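Local coordinates for protein cytochrome c (Rhodothermus marinus, PDB 3CP5) that binds a covalently attached heme c and probably carries electrons between redox partners as a small monoheme cytochrome, at residues L33-Y44 with E108-Q119. Numbering follows the deposited sequence. Where two conformers were deposited one is given.
Sequences LAQQGEQLFNTY and EQARAILEYLRQ. With HEC (heme c), chain C.
Leu-33 drops as a knob among Glu-108, Arg-111, Ala-112 and Glu-115, beginning the nearly perpendicular crossing of helices 31-44 and 107-123 that corresponds to the N- and C-terminal helix pair of the cytochrome c fold; the axes of the two segments pass 6.7 Å apart with their directions at 102°. With CG anti to the backbone N (chi1 -176°), Leu-33 sends CD1 to Ala-112 CB, while CD2 lies over one face of the Arg-111 guanidinium and against the aliphatic part of Glu-115. Glu-115 OE2 takes Arg-111 NH1 and Arg-118 NH1 from opposite faces of its carboxylate plane, and Glu-115 OE1 accepts from Asp-30 N, which would favour the ionised carboxylate. Ala-34 sets its carbonyl O beside Tyr-116 CB. Extended Gln-36 and bent Glu-108 come from opposite directions, amide and carboxylate planes 24° apart, and Gln-36 NE2 donates a bent hydrogen bond of 3.1 Å to the syn lone pair of Glu-108 OE1. At Gly-37, which has no side chain to hold them apart, the backbones are closest: its CA makes a CA-H...O contact of 3.3 Å with Ala-112 O. Glu-38 lays its CA over a face of the Tyr-116 ring, a CH-pi contact 3.7 Å from the centroid. Leu-40 packs CB on Ile-113 CG1 at 3.6 Å and CD1 on Gln-109 O. The Phe-41 ring is covered on one face by Tyr-116 CE2, the ring planes oblique, with Ile-113 CG2 at its edge; the side chain also nears Cys-45 and the axial ligand His-49. Ile-113 brings the crossing against the heme edge, CD1 at CBB (3.8 Å) and CG2 at CMB. The Tyr-44 ring stands almost upright to the Gln-109 amide, whose OE1 accepts from Ser-106 N and whose NE2 donates to Tyr-44 OH at 3.0 Å.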
ATOM      1  N   LEU A  33       6.898  13.088  -7.240  1.00 15.03           N
ATOM      2  CA  LEU A  33       6.817  11.648  -6.958  1.00 12.70           C
ATOM      3  C   LEU A  33       5.401  11.239  -6.608  1.00 11.62           C
ATOM      4  O   LEU A  33       4.869  10.256  -7.124  1.00 11.28           O
ATOM      5  CB  LEU A  33       7.739  11.314  -5.813  1.00 10.80           C
ATOM      6  CG  LEU A  33       7.854   9.827  -5.447  1.00 11.09           C
ATOM      7  CD1 LEU A  33       8.322   8.936  -6.579  1.00 13.48           C
ATOM      8  CD2 LEU A  33       8.712   9.721  -4.210  1.00 12.64           C
ATOM      9  N   ALA A  34       4.697  12.121  -5.889  1.00 10.95           N
ATOM     10  CA  ALA A  34       3.282  11.896  -5.597  1.00  9.95           C
ATOM     11  C   ALA A  34       2.396  11.933  -6.844  1.00  9.23           C
ATOM     12  O   ALA A  34       1.470  11.162  -6.955  1.00  9.49           O
ATOM     13  CB  ALA A  34       2.779  12.910  -4.575  1.00 13.02           C
ATOM     14  N   GLN A  35       2.695  12.812  -7.800  1.00 11.83           N
ATOM     15  CA  GLN A  35       1.955  12.859  -9.053  1.00 11.35           C
ATOM     16  C   GLN A  35       2.176  11.588  -9.845  1.00 11.48           C
ATOM     17  O   GLN A  35       1.229  11.041 -10.406  1.00 11.91           O
ATOM     18  CB  GLN A  35       2.349  14.109  -9.877  1.00 15.16           C
ATOM     19  CG  GLN A  35       1.589  14.265 -11.192  1.00 20.89           C
ATOM     20  CD  GLN A  35       0.084  14.133 -10.868  1.00 34.94           C
ATOM     21  OE1 GLN A  35      -0.481  15.037 -10.238  1.00 50.01           O
ATOM     22  NE2 GLN A  35      -0.510  13.020 -11.269  1.00 59.37           N
ATOM     23  N   GLN A  36       3.402  11.094  -9.931  1.00 10.29           N
ATOM     24  CA  GLN A  36       3.684   9.809 -10.579  1.00 10.56           C
ATOM     25  C   GLN A  36       2.860   8.747  -9.879  1.00  8.99           C
ATOM     26  O   GLN A  36       2.187   7.903 -10.531  1.00 10.28           O
ATOM     27  CB  GLN A  36       5.171   9.464 -10.504  1.00 11.41           C
ATOM     28  CG  GLN A  36       5.484   8.169 -11.247  1.00 11.87           C
ATOM     29  CD  GLN A  36       6.828   7.524 -10.975  1.00 18.81           C
ATOM     30  OE1 GLN A  36       7.592   7.873 -10.068  1.00 22.58           O
ATOM     31  NE2 GLN A  36       7.186   6.511 -11.799  1.00 34.46           N
ATOM     32  N   GLY A  37       2.855   8.739  -8.579  1.00  9.03           N
ATOM     33  CA  GLY A  37       2.052   7.822  -7.771  1.00  9.29           C
ATOM     34  C   GLY A  37       0.559   7.848  -8.041  1.00  8.42           C
ATOM     35  O   GLY A  37      -0.101   6.816  -8.062  1.00  8.61           O
ATOM     36  N   GLU A  38       0.033   9.044  -8.270  1.00  9.14           N
ATOM     37  CA  GLU A  38      -1.384   9.184  -8.619  1.00  9.91           C
ATOM     38  C   GLU A  38      -1.726   8.457  -9.920  1.00 10.22           C
ATOM     39  O   GLU A  38      -2.724   7.749 -10.053  1.00 10.22           O
ATOM     40  CB  GLU A  38      -1.745  10.655  -8.702  1.00 10.64           C
ATOM     41  CG  GLU A  38      -3.176  11.000  -9.014  1.00 15.15           C
ATOM     42  CD  GLU A  38      -3.522  12.476  -8.921  1.00 25.39           C
ATOM     43  OE1 GLU A  38      -2.672  13.313  -8.585  1.00 43.09           O
ATOM     44  OE2 GLU A  38      -4.700  12.793  -9.197  1.00 42.16           O
ATOM     45  N   GLN A  39      -0.880   8.683 -10.935  1.00  9.38           N
ATOM     46  CA  GLN A  39      -1.044   8.023 -12.222  1.00 10.09           C
ATOM     47  C   GLN A  39      -0.959   6.520 -12.038  1.00  8.96           C
ATOM     48  O   GLN A  39      -1.757   5.773 -12.614  1.00  9.48           O
ATOM     49  CB  GLN A  39       0.015   8.498 -13.203  1.00 12.58           C
ATOM     50  CG  GLN A  39      -0.080   9.979 -13.522  1.00 22.23           C
ATOM     51  CD  GLN A  39       1.137  10.419 -14.333  1.00 31.25           C
ATOM     52  OE1 GLN A  39       2.168   9.734 -14.408  1.00 36.35           O
ATOM     53  NE2 GLN A  39       0.984  11.574 -14.952  1.00 48.16           N
ATOM     54  N   LEU A  40      -0.005   6.052 -11.275  1.00  8.44           N
ATOM     55  CA  LEU A  40       0.161   4.606 -11.109  1.00  8.82           C
ATOM     56  C   LEU A  40      -0.974   4.004 -10.288  1.00  7.69           C
ATOM     57  O   LEU A  40      -1.429   2.913 -10.588  1.00  9.12           O
ATOM     58  CB  LEU A  40       1.481   4.365 -10.361  1.00  8.21           C
ATOM     59  CG  LEU A  40       2.741   4.494 -11.178  1.00  8.23           C
ATOM     60  CD1 LEU A  40       3.961   4.594 -10.267  1.00 10.51           C
ATOM     61  CD2 LEU A  40       2.912   3.415 -12.234  1.00 15.02           C
ATOM     62  N   PHE A  41      -1.539   4.751  -9.353  1.00  7.97           N
ATOM     63  CA  PHE A  41      -2.664   4.282  -8.571  1.00  7.63           C
ATOM     64  C   PHE A  41      -3.893   4.104  -9.476  1.00  8.36           C
ATOM     65  O   PHE A  41      -4.607   3.117  -9.382  1.00  8.59           O
ATOM     66  CB  PHE A  41      -2.938   5.248  -7.422  1.00  8.13           C
ATOM     67  CG  PHE A  41      -4.001   4.803  -6.436  1.00  7.98           C
ATOM     68  CD1 PHE A  41      -3.686   4.089  -5.299  1.00 10.08           C
ATOM     69  CD2 PHE A  41      -5.339   5.126  -6.666  1.00 10.65           C
ATOM     70  CE1 PHE A  41      -4.621   3.684  -4.393  1.00  9.41           C
ATOM     71  CE2 PHE A  41      -6.278   4.695  -5.780  1.00 11.51           C
ATOM     72  CZ  PHE A  41      -5.951   3.976  -4.658  1.00 11.33           C
ATOM     73  N   ASN A  42      -4.111   5.082 -10.350  0.50  8.21           N
ATOM     74  CA  ASN A  42      -5.183   4.956 -11.331  0.50  9.00           C
ATOM     75  C   ASN A  42      -5.044   3.699 -12.172  0.50  8.75           C
ATOM     76  O   ASN A  42      -6.006   2.977 -12.437  0.50  9.85           O
ATOM     77  CB  ASN A  42      -5.206   6.200 -12.238  0.50  8.54           C
ATOM     78  CG  ASN A  42      -6.334   6.003 -13.249  0.50 10.41           C
ATOM     79  OD1 ASN A  42      -6.107   5.560 -14.364  0.50 18.52           O
ATOM     80  ND2 ASN A  42      -7.558   6.290 -12.868  0.50 14.92           N
ATOM     81  N   THR A  43      -3.811   3.434 -12.599  1.00  8.72           N
ATOM     82  CA  THR A  43      -3.516   2.310 -13.481  1.00  9.80           C
ATOM     83  C   THR A  43      -3.655   0.947 -12.809  1.00  8.24           C
ATOM     84  O   THR A  43      -4.216  -0.017 -13.348  1.00 11.03           O
ATOM     85  CB  THR A  43      -2.038   2.450 -13.993  1.00  9.49           C
ATOM     86  OG1 THR A  43      -1.930   3.638 -14.787  1.00 13.71           O
ATOM     87  CG2 THR A  43      -1.624   1.285 -14.839  1.00 11.25           C
ATOM     88  N   TYR A  44      -3.126   0.828 -11.581  1.00  8.22           N
ATOM     89  CA  TYR A  44      -2.992  -0.441 -10.888  1.00  7.79           C
ATOM     90  C   TYR A  44      -4.018  -0.692  -9.785  1.00  7.73           C
ATOM     91  O   TYR A  44      -4.220  -1.872  -9.440  1.00  9.80           O
ATOM     92  CB  TYR A  44      -1.598  -0.596 -10.286  1.00  9.52           C
ATOM     93  CG  TYR A  44      -0.437  -0.874 -11.204  1.00  8.82           C
ATOM     94  CD1 TYR A  44       0.288   0.107 -11.847  1.00  8.93           C
ATOM     95  CD2 TYR A  44      -0.033  -2.187 -11.448  1.00  9.46           C
ATOM     96  CE1 TYR A  44       1.343  -0.188 -12.685  1.00  8.37           C
ATOM     97  CE2 TYR A  44       1.034  -2.489 -12.271  1.00  8.90           C
ATOM     98  CZ  TYR A  44       1.730  -1.485 -12.906  1.00  8.04           C
ATOM     99  OH  TYR A  44       2.806  -1.747 -13.725  1.00  8.47           O
ATOM    100  N   GLU A 108      10.359   0.996  -7.275  1.00 11.96           N
ATOM    101  CA  GLU A 108      10.182   2.438  -7.512  1.00 11.62           C
ATOM    102  C   GLU A 108       8.719   2.815  -7.782  1.00  8.94           C
ATOM    103  O   GLU A 108       8.291   3.834  -7.338  1.00 11.75           O
ATOM    104  CB  GLU A 108      11.035   3.041  -8.645  1.00 17.50           C
ATOM    105  CG  GLU A 108      11.010   4.595  -8.643  1.00 39.79           C
ATOM    106  CD  GLU A 108       9.801   5.305  -9.276  1.00 54.92           C
ATOM    107  OE1 GLU A 108       9.080   4.726 -10.096  1.00 44.59           O
ATOM    108  OE2 GLU A 108       9.662   6.499  -8.945  1.00 71.36           O
ATOM    109  N   GLN A 109       7.990   1.948  -8.507  1.00  9.37           N
ATOM    110  CA  GLN A 109       6.573   2.198  -8.714  1.00  7.89           C
ATOM    111  C   GLN A 109       5.845   2.196  -7.387  1.00  7.43           C
ATOM    112  O   GLN A 109       5.035   3.075  -7.118  1.00  8.10           O
ATOM    113  CB  GLN A 109       5.929   1.165  -9.626  1.00  7.39           C
ATOM    114  CG  GLN A 109       6.388   1.267 -11.088  1.00  9.04           C
ATOM    115  CD  GLN A 109       5.856   0.042 -11.810  1.00  9.05           C
ATOM    116  OE1 GLN A 109       6.259  -1.078 -11.497  1.00 10.48           O
ATOM    117  NE2 GLN A 109       4.893   0.228 -12.733  1.00  9.33           N
ATOM    118  N   ALA A 110       6.134   1.190  -6.549  1.00  8.48           N
ATOM    119  CA  ALA A 110       5.450   1.111  -5.261  1.00  8.13           C
ATOM    120  C   ALA A 110       5.810   2.318  -4.393  1.00  8.57           C
ATOM    121  O   ALA A 110       4.954   2.882  -3.684  1.00  7.68           O
ATOM    122  CB  ALA A 110       5.795  -0.208  -4.566  1.00  9.14           C
ATOM    123  N   ARG A 111       7.067   2.773  -4.433  1.00  7.82           N
ATOM    124  CA  ARG A 111       7.465   3.929  -3.607  1.00  8.11           C
ATOM    125  C   ARG A 111       6.755   5.197  -4.060  1.00  7.26           C
ATOM    126  O   ARG A 111       6.380   6.049  -3.231  1.00  7.95           O
ATOM    127  CB  ARG A 111       8.977   4.023  -3.659  1.00 10.33           C
ATOM    128  CG  ARG A 111       9.560   5.186  -2.845  1.00 11.78           C
ATOM    129  CD  ARG A 111       9.201   5.033  -1.361  1.00 11.33           C
ATOM    130  NE  ARG A 111       9.603   6.194  -0.574  1.00 16.74           N
ATOM    131  CZ  ARG A 111       8.878   7.316  -0.423  1.00 20.91           C
ATOM    132  NH1 ARG A 111       7.688   7.501  -0.979  1.00 13.37           N
ATOM    133  NH2 ARG A 111       9.385   8.277   0.331  1.00 24.48           N
ATOM    134  N   ALA A 112       6.512   5.362  -5.366  1.00  8.07           N
ATOM    135  CA  ALA A 112       5.721   6.488  -5.883  1.00  7.96           C
ATOM    136  C   ALA A 112       4.287   6.443  -5.405  1.00  7.29           C
ATOM    137  O   ALA A 112       3.703   7.425  -4.962  1.00  8.03           O
ATOM    138  CB  ALA A 112       5.829   6.543  -7.416  1.00  8.24           C
ATOM    139  N   ILE A 113       3.661   5.251  -5.472  1.00  8.13           N
ATOM    140  CA  ILE A 113       2.311   5.069  -4.976  1.00  7.40           C
ATOM    141  C   ILE A 113       2.249   5.389  -3.499  1.00  7.15           C
ATOM    142  O   ILE A 113       1.312   6.064  -3.030  1.00  7.90           O
ATOM    143  CB  ILE A 113       1.748   3.667  -5.318  1.00  7.57           C
ATOM    144  CG1 ILE A 113       1.641   3.476  -6.832  1.00  8.34           C
ATOM    145  CG2 ILE A 113       0.424   3.425  -4.642  1.00  8.26           C
ATOM    146  CD1 ILE A 113       1.314   2.075  -7.271  1.00 11.46           C
ATOM    147  N   LEU A 114       3.262   4.980  -2.716  1.00  7.97           N
ATOM    148  CA  LEU A 114       3.278   5.321  -1.288  1.00  8.15           C
ATOM    149  C   LEU A 114       3.320   6.835  -1.073  1.00  7.56           C
ATOM    150  O   LEU A 114       2.581   7.341  -0.230  1.00  7.60           O
ATOM    151  CB  LEU A 114       4.493   4.684  -0.610  1.00  9.00           C
ATOM    152  CG  LEU A 114       4.739   5.007   0.859  1.00  7.63           C
ATOM    153  CD1 LEU A 114       3.589   4.495   1.713  1.00 13.16           C
ATOM    154  CD2 LEU A 114       6.054   4.556   1.404  1.00  9.57           C
ATOM    155  N   GLU A 115       4.057   7.551  -1.889  1.00  8.01           N
ATOM    156  CA  GLU A 115       4.105   9.001  -1.841  1.00  7.61           C
ATOM    157  C   GLU A 115       2.730   9.627  -2.118  1.00  7.91           C
ATOM    158  O   GLU A 115       2.298  10.580  -1.422  1.00  8.27           O
ATOM    159  CB  GLU A 115       5.160   9.589  -2.779  1.00  8.63           C
ATOM    160  CG  GLU A 115       5.599  10.951  -2.318  1.00  9.65           C
ATOM    161  CD  GLU A 115       6.579  11.011  -1.175  1.00 13.01           C
ATOM    162  OE1 GLU A 115       7.253  12.059  -1.054  1.00 14.85           O
ATOM    163  OE2 GLU A 115       6.701  10.017  -0.429  1.00 11.73           O
ATOM    164  N   TYR A 116       2.024   9.104  -3.110  1.00  7.22           N
ATOM    165  CA  TYR A 116       0.657   9.505  -3.374  1.00  7.70           C
ATOM    166  C   TYR A 116      -0.259   9.254  -2.187  1.00  7.99           C
ATOM    167  O   TYR A 116      -1.067  10.107  -1.778  1.00  8.09           O
ATOM    168  CB  TYR A 116       0.135   8.818  -4.627  1.00  9.59           C
ATOM    169  CG  TYR A 116      -1.350   9.043  -4.880  1.00  8.23           C
ATOM    170  CD1 TYR A 116      -1.842  10.297  -5.172  1.00 10.61           C
ATOM    171  CD2 TYR A 116      -2.272   8.025  -4.849  1.00 10.83           C
ATOM    172  CE1 TYR A 116      -3.204  10.509  -5.420  1.00 12.18           C
ATOM    173  CE2 TYR A 116      -3.607   8.208  -5.083  1.00 10.13           C
ATOM    174  CZ  TYR A 116      -4.085   9.459  -5.375  1.00 10.80           C
ATOM    175  OH  TYR A 116      -5.409   9.672  -5.593  1.00 15.78           O
ATOM    176  N   LEU A 117      -0.156   8.096  -1.566  1.00  7.92           N
ATOM    177  CA  LEU A 117      -0.931   7.769  -0.375  1.00  7.58           C
ATOM    178  C   LEU A 117      -0.642   8.697   0.803  1.00  9.61           C
ATOM    179  O   LEU A 117      -1.526   9.105   1.534  1.00  8.27           O
ATOM    180  CB  LEU A 117      -0.801   6.289  -0.015  1.00  7.44           C
ATOM    181  CG  LEU A 117      -1.386   5.301  -1.019  1.00  8.68           C
ATOM    182  CD1 LEU A 117      -0.952   3.887  -0.682  1.00 10.78           C
ATOM    183  CD2 LEU A 117      -2.896   5.361  -1.049  1.00 11.72           C
ATOM    184  N   ARG A 118       0.606   9.131   1.007  1.00  8.69           N
ATOM    185  CA  ARG A 118       0.952  10.149   2.008  1.00  9.41           C
ATOM    186  C   ARG A 118       0.255  11.470   1.670  1.00  9.49           C
ATOM    187  O   ARG A 118      -0.267  12.165   2.546  1.00 10.75           O
ATOM    188  CB  ARG A 118       2.469  10.352   2.074  1.00 11.23           C
ATOM    189  CG  ARG A 118       3.251   9.127   2.540  1.00 14.39           C
ATOM    190  CD  ARG A 118       4.762   9.355   2.492  1.00 19.69           C
ATOM    191  NE  ARG A 118       5.253  10.342   3.452  1.00 30.75           N
ATOM    192  CZ  ARG A 118       6.195  11.244   3.345  1.00 30.87           C
ATOM    193  NH1 ARG A 118       6.907  11.456   2.244  1.00 27.12           N
ATOM    194  NH2 ARG A 118       6.512  12.041   4.345  1.00 32.48           N
ATOM    195  N   GLN A 119       0.201  11.820   0.388  1.00  8.87           N
ATOM    196  CA  GLN A 119      -0.440  13.030  -0.034  1.00  9.10           C
ATOM    197  C   GLN A 119      -1.943  13.043   0.171  1.00  9.78           C
ATOM    198  O   GLN A 119      -2.504  14.031   0.671  1.00 10.73           O
ATOM    199  CB  GLN A 119      -0.140  13.314  -1.514  1.00 10.50           C
ATOM    200  CG  GLN A 119      -0.701  14.668  -1.997  1.00 11.70           C
ATOM    201  CD  GLN A 119      -0.033  15.832  -1.318  1.00 12.72           C
ATOM    202  OE1 GLN A 119       1.178  16.021  -1.448  1.00 16.43           O
ATOM    203  NE2 GLN A 119      -0.803  16.645  -0.607  1.00 14.54           N
TER
HETATM  204 FE   HEC C 202      -5.216  -3.773  -2.562  1.00  7.67          FE
HETATM  205  CHA HEC C 202      -5.810  -4.733   0.664  1.00  7.63           C
HETATM  206  CHB HEC C 202      -3.056  -1.369  -1.479  1.00  6.66           C
HETATM  207  CHC HEC C 202      -4.394  -3.085  -5.822  1.00  7.17           C
HETATM  208  CHD HEC C 202      -7.764  -5.736  -3.618  1.00  8.14           C
HETATM  209  NA  HEC C 202      -4.593  -3.168  -0.776  1.00  8.23           N
HETATM  210  C1A HEC C 202      -4.892  -3.710   0.476  1.00  7.66           C
HETATM  211  C2A HEC C 202      -4.081  -3.065   1.481  1.00  7.06           C
HETATM  212  C3A HEC C 202      -3.342  -2.113   0.894  1.00  6.76           C
HETATM  213  C4A HEC C 202      -3.644  -2.203  -0.528  1.00  6.59           C
HETATM  214  CMA HEC C 202      -2.349  -1.125   1.544  1.00  8.64           C
HETATM  215  CAA HEC C 202      -4.180  -3.276   3.011  1.00  8.18           C
HETATM  216  CBA HEC C 202      -5.152  -2.311   3.691  1.00  7.98           C
HETATM  217  CGA HEC C 202      -5.082  -2.354   5.199  1.00  9.63           C
HETATM  218  O1A HEC C 202      -6.018  -1.775   5.843  1.00 10.99           O
HETATM  219  O2A HEC C 202      -4.089  -2.899   5.751  1.00  9.59           O
HETATM  220  NB  HEC C 202      -4.028  -2.460  -3.490  1.00  7.32           N
HETATM  221  C1B HEC C 202      -3.313  -1.463  -2.854  1.00  7.10           C
HETATM  222  C2B HEC C 202      -2.622  -0.677  -3.842  1.00  7.86           C
HETATM  223  C3B HEC C 202      -2.908  -1.182  -5.076  1.00  6.72           C
HETATM  224  C4B HEC C 202      -3.794  -2.305  -4.841  1.00  6.32           C
HETATM  225  CMB HEC C 202      -1.741   0.542  -3.469  1.00  9.84           C
HETATM  226  CAB HEC C 202      -2.284  -0.796  -6.432  1.00  7.94           C
HETATM  227  CBB HEC C 202      -0.875  -0.911  -6.476  1.00  9.00           C
HETATM  228  NC  HEC C 202      -5.883  -4.357  -4.353  1.00  7.11           N
HETATM  229  C1C HEC C 202      -5.407  -4.004  -5.615  1.00  7.58           C
HETATM  230  C2C HEC C 202      -6.184  -4.650  -6.654  1.00  9.35           C
HETATM  231  C3C HEC C 202      -7.130  -5.389  -6.055  1.00  9.05           C
HETATM  232  C4C HEC C 202      -6.988  -5.166  -4.635  1.00  8.40           C
HETATM  233  CMC HEC C 202      -6.043  -4.283  -8.126  1.00  9.16           C
HETATM  234  CAC HEC C 202      -8.369  -6.086  -6.694  1.00  9.45           C
HETATM  235  CBC HEC C 202      -8.022  -7.063  -7.668  1.00 12.15           C
HETATM  236  ND  HEC C 202      -6.504  -4.993  -1.643  1.00  8.27           N
HETATM  237  C1D HEC C 202      -7.515  -5.715  -2.266  1.00  8.63           C
HETATM  238  C2D HEC C 202      -8.271  -6.453  -1.252  1.00  7.92           C
HETATM  239  C3D HEC C 202      -7.646  -6.251  -0.086  1.00  7.84           C
HETATM  240  C4D HEC C 202      -6.600  -5.276  -0.325  1.00  8.59           C
HETATM  241  CMD HEC C 202      -9.465  -7.365  -1.644  1.00  9.36           C
HETATM  242  CAD HEC C 202      -7.913  -6.883   1.293  1.00  9.08           C
HETATM  243  CBD HEC C 202      -7.007  -8.125   1.479  1.00  9.79           C
HETATM  244  CGD HEC C 202      -7.354  -9.161   0.434  1.00  9.60           C
HETATM  245  O1D HEC C 202      -6.471  -9.516  -0.399  1.00 10.88           O
HETATM  246  O2D HEC C 202      -8.568  -9.592   0.472  1.00 11.49           O